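Local structure of alpha-L-rhamnosidase (Aspergillus terreus, 6GSZ) at residues G430-S435 and A801-L806; S813-L818 and H831-V836; V115-D120 and I132-E137. The protein probably hydrolyses terminal non-reducing alpha-L-rhamnose residues from alpha-L-rhamnosides, and carries bound calcium. All blocks are in the same frame, centred on the assembly; numbering follows the deposited sequence. Where two conformers were deposited one is given.

Interaction 1: G430-S435 and A801-L806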
loop_
_atom_site.group_PDB
_atom_site.type_symbol
_atom_site.label_atom_id
_atom_site.label_comp_id
_atom_site.label_asym_id
_atom_site.label_seq_id
_atom_site.Cartn_x
_atom_site.Cartn_y
_atom_site.Cartn_z
ATOM N N GLY A 430 -0.606 -9.213 -9.541
ATOM C CA GLY A 430 0.637 -9.585 -10.208
ATOM C C GLY A 430 1.341 -10.749 -9.561
ATOM O O GLY A 430 1.426 -10.815 -8.318
ATOM N N TYR A 431 1.861 -11.660 -10.386
ATOM C CA TYR A 431 2.423 -12.925 -9.950
ATOM C C TYR A 431 3.700 -13.191 -10.744
ATOM O O TYR A 431 3.747 -12.900 -11.948
ATOM C CB TYR A 431 1.441 -14.072 -10.162
ATOM C CG TYR A 431 0.070 -13.885 -9.563
ATOM C CD1 TYR A 431 -0.887 -13.102 -10.195
ATOM C CD2 TYR A 431 -0.255 -14.444 -8.340
ATOM C CE1 TYR A 431 -2.151 -12.924 -9.671
ATOM C CE2 TYR A 431 -1.520 -14.257 -7.784
ATOM C CZ TYR A 431 -2.451 -13.477 -8.439
ATOM O OH TYR A 431 -3.697 -13.298 -7.925
ATOM N N PHE A 432 4.659 -13.870 -10.114
ATOM C CA PHE A 432 5.905 -14.200 -10.770
ATOM C C PHE A 432 6.520 -15.443 -10.127
ATOM O O PHE A 432 6.658 -15.499 -8.887
ATOM C CB PHE A 432 6.890 -13.024 -10.684
ATOM C CG PHE A 432 8.272 -13.367 -11.178
ATOM C CD1 PHE A 432 8.618 -13.265 -12.528
ATOM C CD2 PHE A 432 9.199 -13.904 -10.305
ATOM C CE1 PHE A 432 9.892 -13.629 -12.961
ATOM C CE2 PHE A 432 10.465 -14.271 -10.756
ATOM C CZ PHE A 432 10.815 -14.127 -12.078
ATOM N N GLU A 433 6.989 -16.373 -10.960
ATOM C CA GLU A 433 7.855 -17.446 -10.485
ATOM C C GLU A 433 8.777 -17.841 -11.639
ATOM O O GLU A 433 8.477 -17.566 -12.807
ATOM C CB GLU A 433 7.057 -18.646 -9.987
ATOM C CG GLU A 433 6.139 -19.256 -10.994
ATOM C CD GLU A 433 5.376 -20.418 -10.380
ATOM O OE1 GLU A 433 6.013 -21.399 -9.982
ATOM O OE2 GLU A 433 4.174 -20.309 -10.238
ATOM N N CYS A 434 9.874 -18.518 -11.296
ATOM C CA CYS A 434 10.773 -18.945 -12.318
ATOM C C CYS A 434 11.467 -20.226 -11.888
ATOM O O CYS A 434 11.226 -20.729 -10.825
ATOM C CB CYS A 434 11.747 -17.837 -12.694
ATOM S SG CYS A 434 12.987 -17.476 -11.423
ATOM N N SER A 435 12.341 -20.746 -12.759
ATOM C CA SER A 435 13.019 -22.007 -12.519
ATOM C C SER A 435 14.054 -21.937 -11.391
ATOM O O SER A 435 14.448 -22.984 -10.885
ATOM C CB SER A 435 13.663 -22.513 -13.817
ATOM O OG SER A 435 14.707 -21.643 -14.263
ATOM N N ALA A 801 10.125 -19.146 -16.966
ATOM C CA ALA A 801 9.501 -18.213 -16.024
ATOM C C ALA A 801 8.053 -17.984 -16.420
ATOM O O ALA A 801 7.696 -18.034 -17.602
ATOM C CB ALA A 801 10.258 -16.919 -15.974
ATOM N N SER A 802 7.227 -17.736 -15.401
ATOM C CA SER A 802 5.814 -17.473 -15.575
ATOM C C SER A 802 5.453 -16.198 -14.818
ATOM O O SER A 802 5.678 -16.082 -13.601
ATOM C CB SER A 802 4.958 -18.636 -15.106
ATOM O OG SER A 802 5.270 -19.819 -15.821
ATOM N N THR A 803 4.819 -15.270 -15.520
ATOM C CA THR A 803 4.436 -13.980 -14.993
ATOM C C THR A 803 2.999 -13.709 -15.413
ATOM O O THR A 803 2.673 -13.869 -16.566
ATOM C CB THR A 803 5.399 -12.889 -15.504
ATOM O OG1 THR A 803 6.762 -13.317 -15.312
ATOM C CG2 THR A 803 5.141 -11.549 -14.836
ATOM N N LYS A 804 2.167 -13.188 -14.500
ATOM C CA LYS A 804 0.793 -12.873 -14.761
ATOM C C LYS A 804 0.499 -11.476 -14.208
ATOM O O LYS A 804 0.954 -11.150 -13.098
ATOM C CB LYS A 804 -0.151 -13.885 -14.078
ATOM C CG LYS A 804 0.062 -15.341 -14.444
ATOM C CD LYS A 804 -0.981 -16.266 -13.851
ATOM C CE LYS A 804 -0.652 -17.717 -14.121
ATOM N NZ LYS A 804 -1.570 -18.650 -13.421
ATOM N N PHE A 805 -0.322 -10.713 -14.919
ATOM C CA PHE A 805 -0.735 -9.398 -14.483
ATOM C C PHE A 805 -2.178 -9.144 -14.882
ATOM O O PHE A 805 -2.507 -9.138 -16.081
ATOM C CB PHE A 805 0.177 -8.291 -15.020
ATOM C CG PHE A 805 -0.255 -6.922 -14.595
ATOM C CD1 PHE A 805 -0.329 -6.617 -13.243
ATOM C CD2 PHE A 805 -0.637 -5.972 -15.508
ATOM C CE1 PHE A 805 -0.785 -5.384 -12.832
ATOM C CE2 PHE A 805 -1.095 -4.738 -15.100
ATOM C CZ PHE A 805 -1.207 -4.459 -13.742
ATOM N N LEU A 806 -3.017 -8.886 -13.862
ATOM C CA LEU A 806 -4.414 -8.552 -14.084
ATOM C C LEU A 806 -4.546 -7.065 -14.378
ATOM O O LEU A 806 -4.625 -6.226 -13.504
ATOM C CB LEU A 806 -5.229 -8.969 -12.869
ATOM C CG LEU A 806 -6.743 -8.908 -13.013
ATOM C CD1 LEU A 806 -7.229 -9.846 -14.111
ATOM C CD2 LEU A 806 -7.371 -9.277 -11.678
#
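With CG of F432 anti to its backbone N (chi1 172°) and OG1 of T803 anti to its own carbonyl carbon (chi1 -49°), the two side chains meet obliquely: CD1 at the edge of the phenyl ring lies 3.3 Å from T803 OG1, which sits near the ring plane. On the same side of the sheet, A801 CB packs 3.7 Å from C434 CB. The other side carries Y431, whose ring carbon CD1 comes 4.0 Å from K804 CB, beside E433 and S802.

Between these two layers of side chains the strands run antiparallel, and two hydrogen-bonded pairs fix the register. Y431 N reaches K804 O at 2.9 Å, and K804 N returns a bond to Y431 O; E433 and S802 exchange a second such couple, its straighter member running from S802 N to E433 O at 2.9 Å (173°). Between them, T803 CA-H points to Y431 O, 3.3 Å from T803 CA.

Strand 430-434 is an edge strand of its five-stranded sheet within the chain, while strand 800-807 bonds on its other flank to strand 810-819. The F432 side is covered by L771 and I775 of helix 768-775 and I439 of helix 437-453, and F805 stacks on F483 of helix 471-484.

Interaction 2: S813-L818 and H831-V836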
loop_
_atom_site.group_PDB
_atom_site.type_symbol
_atom_site.label_atom_id
_atom_site.label_comp_id
_atom_site.label_asym_id
_atom_site.label_seq_id
_atom_site.Cartn_x
_atom_site.Cartn_y
_atom_site.Cartn_z
ATOM N N SER A 813 -0.332 -12.365 -19.557
ATOM C CA SER A 813 0.636 -13.281 -18.955
ATOM C C SER A 813 1.693 -13.662 -19.963
ATOM O O SER A 813 1.440 -13.650 -21.187
ATOM C CB SER A 813 -0.011 -14.531 -18.397
ATOM O OG SER A 813 -0.554 -15.360 -19.406
ATOM N N THR A 814 2.837 -14.096 -19.431
ATOM C CA THR A 814 3.864 -14.763 -20.216
ATOM C C THR A 814 4.247 -16.060 -19.503
ATOM O O THR A 814 4.354 -16.137 -18.285
ATOM C CB THR A 814 5.100 -13.880 -20.415
ATOM O OG1 THR A 814 5.628 -13.535 -19.126
ATOM C CG2 THR A 814 4.760 -12.633 -21.191
ATOM N N LYS A 815 4.465 -17.098 -20.291
ATOM C CA LYS A 815 5.084 -18.327 -19.845
ATOM C C LYS A 815 6.108 -18.684 -20.920
ATOM O O LYS A 815 5.739 -18.871 -22.072
ATOM C CB LYS A 815 4.073 -19.466 -19.679
ATOM C CG LYS A 815 4.651 -20.801 -19.211
ATOM C CD LYS A 815 3.642 -21.957 -19.208
ATOM C CE LYS A 815 2.998 -22.193 -20.559
ATOM N NZ LYS A 815 2.033 -23.322 -20.555
ATOM N N TRP A 816 7.378 -18.711 -20.549
ATOM C CA TRP A 816 8.418 -19.055 -21.513
ATOM C C TRP A 816 9.331 -20.132 -20.951
ATOM O O TRP A 816 9.436 -20.324 -19.744
ATOM C CB TRP A 816 9.217 -17.834 -21.976
ATOM C CG TRP A 816 9.955 -17.093 -20.911
ATOM C CD1 TRP A 816 9.509 -16.012 -20.196
ATOM C CD2 TRP A 816 11.287 -17.367 -20.442
ATOM N NE1 TRP A 816 10.482 -15.599 -19.329
ATOM C CE2 TRP A 816 11.585 -16.403 -19.451
ATOM C CE3 TRP A 816 12.272 -18.304 -20.779
ATOM C CZ2 TRP A 816 12.824 -16.341 -18.825
ATOM C CZ3 TRP A 816 13.498 -18.251 -20.145
ATOM C CH2 TRP A 816 13.759 -17.288 -19.163
ATOM N N TRP A 817 9.979 -20.855 -21.859
ATOM C CA TRP A 817 10.913 -21.864 -21.458
ATOM C C TRP A 817 11.932 -22.058 -22.571
ATOM O O TRP A 817 11.687 -21.673 -23.740
ATOM C CB TRP A 817 10.198 -23.175 -21.068
ATOM C CG TRP A 817 9.461 -23.887 -22.167
ATOM C CD1 TRP A 817 9.889 -24.977 -22.882
ATOM C CD2 TRP A 817 8.149 -23.588 -22.666
ATOM N NE1 TRP A 817 8.948 -25.353 -23.807
ATOM C CE2 TRP A 817 7.858 -24.534 -23.682
ATOM C CE3 TRP A 817 7.187 -22.620 -22.363
ATOM C CZ2 TRP A 817 6.655 -24.522 -24.384
ATOM C CZ3 TRP A 817 6.005 -22.601 -23.067
ATOM C CH2 TRP A 817 5.746 -23.537 -24.071
ATOM N N LEU A 818 13.079 -22.612 -22.184
ATOM C CA LEU A 818 14.155 -22.883 -23.119
ATOM C C LEU A 818 14.445 -24.377 -23.199
ATOM O O LEU A 818 14.360 -25.080 -22.208
ATOM C CB LEU A 818 15.430 -22.211 -22.616
ATOM C CG LEU A 818 15.424 -20.696 -22.583
ATOM C CD1 LEU A 818 16.643 -20.193 -21.863
ATOM C CD2 LEU A 818 15.443 -20.153 -23.986
ATOM N N HIS A 831 10.633 -20.721 -26.328
ATOM C CA HIS A 831 9.203 -20.959 -26.465
ATOM C C HIS A 831 8.477 -19.973 -25.562
ATOM O O HIS A 831 8.853 -19.847 -24.386
ATOM C CB HIS A 831 8.863 -22.391 -26.044
ATOM C CG HIS A 831 9.768 -23.396 -26.663
ATOM N ND1 HIS A 831 9.600 -23.896 -27.950
ATOM C CD2 HIS A 831 10.885 -23.971 -26.167
ATOM C CE1 HIS A 831 10.566 -24.773 -28.191
ATOM N NE2 HIS A 831 11.384 -24.813 -27.131
ATOM N N LEU A 832 7.440 -19.327 -26.094
ATOM C CA LEU A 832 6.671 -18.338 -25.330
ATOM C C LEU A 832 5.183 -18.502 -25.611
ATOM O O LEU A 832 4.740 -18.521 -26.767
ATOM C CB LEU A 832 7.135 -16.936 -25.752
ATOM C CG LEU A 832 6.290 -15.764 -25.269
ATOM C CD1 LEU A 832 6.379 -15.596 -23.756
ATOM C CD2 LEU A 832 6.694 -14.437 -25.924
ATOM N N VAL A 833 4.396 -18.520 -24.535
ATOM C CA VAL A 833 2.962 -18.373 -24.594
ATOM C C VAL A 833 2.607 -17.037 -23.954
ATOM O O VAL A 833 2.921 -16.816 -22.769
ATOM C CB VAL A 833 2.255 -19.531 -23.877
ATOM C CG1 VAL A 833 0.738 -19.363 -23.875
ATOM C CG2 VAL A 833 2.634 -20.865 -24.507
ATOM N N ALA A 834 1.975 -16.154 -24.734
ATOM C CA ALA A 834 1.632 -14.812 -24.298
ATOM C C ALA A 834 0.113 -14.668 -24.367
ATOM O O ALA A 834 -0.490 -14.946 -25.384
ATOM C CB ALA A 834 2.290 -13.789 -25.178
ATOM N N GLU A 835 -0.477 -14.283 -23.242
ATOM C CA GLU A 835 -1.904 -14.017 -23.141
ATOM C C GLU A 835 -2.122 -12.509 -23.126
ATOM O O GLU A 835 -1.489 -11.815 -22.326
ATOM C CB GLU A 835 -2.396 -14.622 -21.841
ATOM C CG GLU A 835 -3.850 -14.492 -21.562
ATOM C CD GLU A 835 -4.224 -15.098 -20.204
ATOM O OE1 GLU A 835 -3.281 -15.434 -19.372
ATOM O OE2 GLU A 835 -5.440 -15.243 -19.971
ATOM N N VAL A 836 -2.977 -12.031 -24.024
ATOM C CA VAL A 836 -3.274 -10.606 -24.232
ATOM C C VAL A 836 -4.767 -10.440 -24.017
ATOM O O VAL A 836 -5.560 -11.119 -24.656
ATOM C CB VAL A 836 -2.817 -10.138 -25.626
ATOM C CG1 VAL A 836 -3.207 -8.696 -25.954
ATOM C CG2 VAL A 836 -1.315 -10.342 -25.762
HETATM O O HOH W 1 0.939 -17.144 -20.734
#
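W817 and H831 form an offset stack, the five-membered ring of the indole lying 4.5 Å from the imidazole, centroid to centroid, with the planes only 21° apart. The methylene of H831 sits over the six-membered ring in a CH-pi contact, its CB 3.5 Å from that ring's centroid, while V833 CG2 meets the indole edge, 4.1 Å from W817 CZ3.

At the far end of the same face, S813 OG donates to the anti lone pair of E835 OE1 at 2.7 Å. One water ties this hydroxyl to the backbone, donating to both S813 OG and V833 O (2.9 Å from the water). On the reverse face the contact is apolar, L832 CD1 lying 4.0 Å from both T814 CB and W816 CB.

Backbone bonds in three reciprocal couples, S813 with E835, K815 with V833 and W817 with H831, set this pairing. Further out, H831 NE2 bonds to D819 OD1 and its ND1 to H864 ND1, fixing how the imidazole is turned over the indole. T814 OG1 and W816 NE1 are held by the carbonyls of G776 and I775.

This is an antiparallel beta hairpin, strands 810-819 and 828-836, in the all-beta C-terminal domain of the rhamnosidase family.

Interaction 3: V115-D120 and I132-E137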
loop_
_atom_site.group_PDB
_atom_site.type_symbol
_atom_site.label_atom_id
_atom_site.label_comp_id
_atom_site.label_asym_id
_atom_site.label_seq_id
_atom_site.Cartn_x
_atom_site.Cartn_y
_atom_site.Cartn_z
ATOM N N VAL A 115 -22.931 14.031 16.551
ATOM C CA VAL A 115 -21.770 14.809 16.984
ATOM C C VAL A 115 -20.703 13.859 17.550
ATOM O O VAL A 115 -20.958 12.693 17.896
ATOM C CB VAL A 115 -22.138 15.877 18.026
ATOM C CG1 VAL A 115 -23.151 16.860 17.460
ATOM C CG2 VAL A 115 -22.612 15.272 19.334
ATOM N N VAL A 116 -19.473 14.359 17.588
ATOM C CA VAL A 116 -18.405 13.592 18.207
ATOM C C VAL A 116 -18.645 13.574 19.719
ATOM O O VAL A 116 -18.805 14.654 20.301
ATOM C CB VAL A 116 -17.009 14.145 17.878
ATOM C CG1 VAL A 116 -15.918 13.377 18.605
ATOM C CG2 VAL A 116 -16.748 14.162 16.383
ATOM N N ILE A 117 -18.618 12.369 20.308
ATOM C CA ILE A 117 -18.767 12.273 21.741
ATOM C C ILE A 117 -17.520 11.666 22.365
ATOM O O ILE A 117 -16.779 10.906 21.759
ATOM C CB ILE A 117 -20.016 11.490 22.121
ATOM C CG1 ILE A 117 -19.958 10.047 21.628
ATOM C CG2 ILE A 117 -21.252 12.246 21.662
ATOM C CD1 ILE A 117 -21.107 9.195 22.122
ATOM N N ALA A 118 -17.381 11.985 23.661
ATOM C CA ALA A 118 -16.354 11.508 24.508
ATOM C C ALA A 118 -16.954 11.125 25.858
ATOM O O ALA A 118 -18.002 11.628 26.256
ATOM C CB ALA A 118 -15.284 12.560 24.694
ATOM N N SER A 119 -16.205 10.286 26.586
ATOM C CA SER A 119 -16.598 9.921 27.955
ATOM C C SER A 119 -16.481 11.084 28.944
ATOM O O SER A 119 -15.583 11.909 28.867
ATOM C CB SER A 119 -15.736 8.762 28.432
ATOM O OG SER A 119 -16.104 8.343 29.719
ATOM N N ASP A 120 -17.371 11.047 29.945
ATOM C CA ASP A 120 -17.206 11.883 31.112
ATOM C C ASP A 120 -16.010 11.453 31.963
ATOM O O ASP A 120 -15.617 12.196 32.867
ATOM C CB ASP A 120 -18.490 11.897 31.928
ATOM C CG ASP A 120 -19.532 12.920 31.474
ATOM O OD1 ASP A 120 -19.249 13.737 30.553
ATOM O OD2 ASP A 120 -20.617 12.951 32.084
ATOM N N ILE A 132 -12.214 3.320 25.505
ATOM C CA ILE A 132 -13.506 3.638 26.059
ATOM C C ILE A 132 -14.595 2.895 25.292
ATOM O O ILE A 132 -14.565 2.890 24.042
ATOM C CB ILE A 132 -13.756 5.150 26.031
ATOM C CG1 ILE A 132 -12.720 5.882 26.889
ATOM C CG2 ILE A 132 -15.198 5.447 26.367
ATOM C CD1 ILE A 132 -12.851 5.665 28.346
ATOM N N GLN A 133 -15.516 2.255 26.001
ATOM C CA GLN A 133 -16.713 1.675 25.489
ATOM C C GLN A 133 -17.810 2.731 25.516
ATOM O O GLN A 133 -18.028 3.351 26.548
ATOM C CB GLN A 133 -17.122 0.441 26.289
ATOM C CG GLN A 133 -16.093 -0.692 26.259
ATOM C CD GLN A 133 -16.403 -1.838 27.193
ATOM O OE1 GLN A 133 -16.044 -2.969 26.937
ATOM N NE2 GLN A 133 -16.993 -1.560 28.355
ATOM N N PHE A 134 -18.550 2.865 24.424
ATOM C CA PHE A 134 -19.672 3.755 24.284
ATOM C C PHE A 134 -20.890 2.918 23.931
ATOM O O PHE A 134 -20.788 2.007 23.123
ATOM C CB PHE A 134 -19.449 4.724 23.129
ATOM C CG PHE A 134 -18.331 5.715 23.322
ATOM C CD1 PHE A 134 -18.569 6.954 23.889
ATOM C CD2 PHE A 134 -17.040 5.444 22.888
ATOM C CE1 PHE A 134 -17.545 7.874 24.085
ATOM C CE2 PHE A 134 -16.007 6.361 23.077
ATOM C CZ PHE A 134 -16.265 7.591 23.649
ATOM N N ARG A 135 -22.046 3.212 24.552
ATOM C CA ARG A 135 -23.208 2.429 24.226
ATOM C C ARG A 135 -24.481 3.288 24.184
ATOM O O ARG A 135 -24.604 4.319 24.831
ATOM C CB ARG A 135 -23.412 1.259 25.195
ATOM C CG ARG A 135 -23.993 1.623 26.551
ATOM C CD ARG A 135 -24.055 0.425 27.499
ATOM N NE ARG A 135 -24.781 -0.712 26.980
ATOM C CZ ARG A 135 -26.094 -0.883 26.969
ATOM N NH1 ARG A 135 -26.891 -0.007 27.588
ATOM N NH2 ARG A 135 -26.589 -1.976 26.381
ATOM N N LYS A 136 -25.437 2.775 23.413
ATOM C CA LYS A 136 -26.752 3.385 23.200
ATOM C C LYS A 136 -27.766 2.273 22.915
ATOM O O LYS A 136 -27.489 1.341 22.157
ATOM C CB LYS A 136 -26.642 4.360 22.019
ATOM C CG LYS A 136 -27.945 4.961 21.509
ATOM C CD LYS A 136 -28.576 5.961 22.401
ATOM C CE LYS A 136 -29.601 6.809 21.674
ATOM N NZ LYS A 136 -30.294 7.743 22.581
ATOM N N GLU A 137 -28.939 2.371 23.522
ATOM C CA GLU A 137 -30.081 1.524 23.173
ATOM C C GLU A 137 -31.129 2.380 22.462
ATOM O O GLU A 137 -31.229 3.612 22.694
ATOM C CB GLU A 137 -30.685 0.838 24.400
ATOM C CG GLU A 137 -29.684 -0.052 25.124
ATOM C CD GLU A 137 -30.251 -0.880 26.272
ATOM O OE1 GLU A 137 -31.496 -0.999 26.340
ATOM O OE2 GLU A 137 -29.449 -1.440 27.067
#
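I117 and F134 form the apolar side-chain pair of this contact, lying alongside each other and pointing opposite ways, with I117 CD1 3.8 Å from F134 CD1. CG of F134 lies beside its backbone N and anti to its carbonyl carbon (chi1 -67°). From there the ring reaches the opposite backbone: CE1 comes 3.7 Å from A118 C, which lies at the ring edge near its plane, and F134 CE1 is equally close to S119 N. S119 CB also packs against I132 CG2 at 3.9 Å. That methyl lies over one face of the F134 ring, offset toward the rim.

Polar bonding goes elsewhere. S119 OG is hydrogen-bonded to S253 OG and to R121 N. For the backbone, A118 pairs with H292 of strand 291-294 and I117 with L229 of strand 228-237.

The short strand axes approach only to 8.1 Å and cross at 121°, a separation too wide for sheet pairing. Strand 116-119, paired with strand 291-294, instead packs across strand 132-140 of a separate five-stranded antiparallel sheet. All five touching residues are buried, and L229 and V204 also pack on F134. With these polar groups bonded to partners outside the two segments, what joins the strands is van der Waals packing between crossing layers, without directional bonding.

How the interactions relate
Interactions 1 and 2 belong to one antiparallel sheet, in the order 430-434, 800-807, 810-819, 828-836, 859-868. Their centres are about 10 Å apart, and they meet where T803 O and A801 O probably accept hydrogen bonds from T814 N and W816 N. Along the chain, interaction 3 closes first, then interaction 1 spans the helix-rich catalytic region, and interaction 2 follows as a local hairpin. Interaction 3 lies on the opposite side of the chain's centre, its own centre about 50 Å from that of interaction 1 and 58 Å from that of interaction 2. The set illustrates how a multidomain glycosidase combines within-sheet pairing, which here joins the catalytic and C-terminal regions, with packing between layers.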